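Local coordinates for putative nisin-resistance protein (Streptococcus agalactiae 515, PDB 4Y68) that is a lipoprotein of peptidase family S41 that probably confers resistance to the lantibiotic nisin by cleaving it, at residues D156-T161 against A219-H224. Numbering follows the deposited sequence.
Sequences DLSNNT and AIITNH
Asp-156 pairs with Ile-221 as a parallel bridge, their CA atoms 4.8 Å apart and both side chains on one face of the sheet. With CG anti to the backbone N (chi1 -178°), the Asp-156 carboxylate lies beside Ile-221, OD1 being 3.8 Å from CG2. That same OD1 takes two bonds from Ser-158: OG arrives at the syn lone pair, while the bond from the backbone N, made from above the carboxylate plane, closes an Asx turn. Leu-157 N donates to Ile-221 O over 2.8 Å, and Leu-157 CD1 meets Ile-220 CG2 at 3.7 Å. Beyond this point a type II turn runs from Leu-157 to Asn-160, closed by Asn-160 N to Leu-157 O. Ser-158 lays its CB over the amide of Asn-223, 3.7 Å from ND2. At Asn-159 the Asn-223 side chain takes over from strand pairing and holds the turn leading toward helix 165-171: OD1 accepts from Asn-159 N (2.9 Å), and ND2 gives Asn-159 OD1 a nearly straight bond (174°). The amide planes are 57° apart; Asn-159 OD1 lies in the Asn-223 amide plane, but ND2 stands well above the carbonyl plane of Asn-159, not on a lone pair. Asn-223 OD1 also accepts from Lys-225 N, which helps fix the amide's rotation. Strand 152-156 runs between strands 118-122 and 218-222; just after it, Leu-157 packs against Phe-234 of helix 229-235, while Ile-221 rests on helix 297-308.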
loop_
_atom_site.group_PDB
_atom_site.type_symbol
_atom_site.label_atom_id
_atom_site.label_comp_id
_atom_site.label_asym_id
_atom_site.label_seq_id
_atom_site.Cartn_x
_atom_site.Cartn_y
_atom_site.Cartn_z
ATOM N N ASP A 156 -4.314 -9.976 11.212
ATOM C CA ASP A 156 -5.529 -9.190 11.068
ATOM C C ASP A 156 -5.232 -7.863 10.377
ATOM O O ASP A 156 -4.563 -6.983 10.944
ATOM C CB ASP A 156 -6.178 -8.964 12.438
ATOM C CG ASP A 156 -7.484 -8.196 12.349
ATOM O OD1 ASP A 156 -8.050 -8.060 11.223
ATOM O OD2 ASP A 156 -7.946 -7.736 13.415
ATOM N N LEU A 157 -5.736 -7.751 9.144
ATOM C CA LEU A 157 -5.556 -6.579 8.296
ATOM C C LEU A 157 -6.829 -5.750 8.194
ATOM O O LEU A 157 -6.887 -4.835 7.374
ATOM C CB LEU A 157 -5.100 -6.996 6.878
ATOM C CG LEU A 157 -3.746 -7.730 6.748
ATOM C CD1 LEU A 157 -3.613 -8.446 5.416
ATOM C CD2 LEU A 157 -2.550 -6.815 6.975
ATOM N N SER A 158 -7.852 -6.092 8.984
ATOM C CA SER A 158 -9.069 -5.251 9.069
ATOM C C SER A 158 -8.715 -3.789 9.256
ATOM O O SER A 158 -7.843 -3.462 10.057
ATOM C CB SER A 158 -9.977 -5.677 10.232
ATOM O OG SER A 158 -10.345 -7.042 10.153
ATOM N N ASN A 159 -9.377 -2.905 8.528
ATOM C CA ASN A 159 -9.217 -1.478 8.759
ATOM C C ASN A 159 -7.827 -0.941 8.476
ATOM O O ASN A 159 -7.556 0.214 8.787
ATOM C CB ASN A 159 -9.585 -1.120 10.210
ATOM C CG ASN A 159 -11.009 -1.538 10.569
ATOM O OD1 ASN A 159 -11.879 -1.571 9.704
ATOM N ND2 ASN A 159 -11.241 -1.881 11.847
ATOM N N ASN A 160 -6.934 -1.763 7.933
ATOM C CA ASN A 160 -5.619 -1.251 7.530
ATOM C C ASN A 160 -5.759 -0.690 6.123
ATOM O O ASN A 160 -5.943 -1.446 5.173
ATOM C CB ASN A 160 -4.553 -2.354 7.601
ATOM C CG ASN A 160 -3.172 -1.892 7.161
ATOM O OD1 ASN A 160 -3.010 -0.870 6.484
ATOM N ND2 ASN A 160 -2.160 -2.675 7.521
ATOM N N THR A 161 -5.703 0.634 5.997
ATOM C CA THR A 161 -5.933 1.299 4.701
ATOM C C THR A 161 -4.626 1.624 3.977
ATOM O O THR A 161 -4.604 2.404 3.010
ATOM C CB THR A 161 -6.729 2.611 4.865
ATOM O OG1 THR A 161 -5.910 3.559 5.554
ATOM C CG2 THR A 161 -8.035 2.385 5.686
ATOM N N ALA A 219 -3.753 -17.821 9.261
ATOM C CA ALA A 219 -5.045 -17.298 8.849
ATOM C C ALA A 219 -4.972 -15.776 8.720
ATOM O O ALA A 219 -4.498 -15.086 9.619
ATOM C CB ALA A 219 -6.125 -17.703 9.829
ATOM N N ILE A 220 -5.437 -15.256 7.597
ATOM C CA ILE A 220 -5.406 -13.822 7.366
ATOM C C ILE A 220 -6.805 -13.238 7.317
ATOM O O ILE A 220 -7.646 -13.714 6.572
ATOM C CB ILE A 220 -4.698 -13.467 6.044
ATOM C CG1 ILE A 220 -3.278 -14.016 6.021
ATOM C CG2 ILE A 220 -4.626 -11.978 5.879
ATOM C CD1 ILE A 220 -2.563 -13.679 4.764
ATOM N N ILE A 221 -7.046 -12.181 8.081
ATOM C CA ILE A 221 -8.375 -11.572 8.101
ATOM C C ILE A 221 -8.367 -10.215 7.397
ATOM O O ILE A 221 -7.452 -9.406 7.592
ATOM C CB ILE A 221 -8.896 -11.409 9.555
ATOM C CG1 ILE A 221 -8.942 -12.764 10.248
ATOM C CG2 ILE A 221 -10.266 -10.716 9.581
ATOM C CD1 ILE A 221 -9.367 -12.698 11.726
ATOM N N THR A 222 -9.371 -9.988 6.558
ATOM C CA THR A 222 -9.533 -8.729 5.857
ATOM C C THR A 222 -10.975 -8.258 6.018
ATOM O O THR A 222 -11.870 -9.069 6.241
ATOM C CB THR A 222 -9.198 -8.872 4.356
ATOM O OG1 THR A 222 -10.147 -9.739 3.724
ATOM C CG2 THR A 222 -7.794 -9.444 4.148
ATOM N N ASN A 223 -11.220 -6.955 5.897
ATOM C CA ASN A 223 -12.594 -6.478 5.809
ATOM C C ASN A 223 -12.685 -5.440 4.700
ATOM O O ASN A 223 -11.704 -5.244 3.996
ATOM C CB ASN A 223 -13.104 -5.938 7.157
ATOM C CG ASN A 223 -12.407 -4.667 7.614
ATOM O OD1 ASN A 223 -11.439 -4.224 7.015
ATOM N ND2 ASN A 223 -12.912 -4.073 8.711
ATOM N N HIS A 224 -13.847 -4.802 4.527
ATOM C CA HIS A 224 -14.066 -3.890 3.407
ATOM C C HIS A 224 -13.116 -2.687 3.401
ATOM O O HIS A 224 -12.897 -2.067 2.361
ATOM C CB HIS A 224 -15.519 -3.388 3.404
ATOM C CG HIS A 224 -16.504 -4.379 2.861
ATOM N ND1 HIS A 224 -16.257 -5.135 1.733
ATOM C CD2 HIS A 224 -17.735 -4.748 3.299
ATOM C CE1 HIS A 224 -17.295 -5.920 1.495
ATOM N NE2 HIS A 224 -18.205 -5.704 2.429
#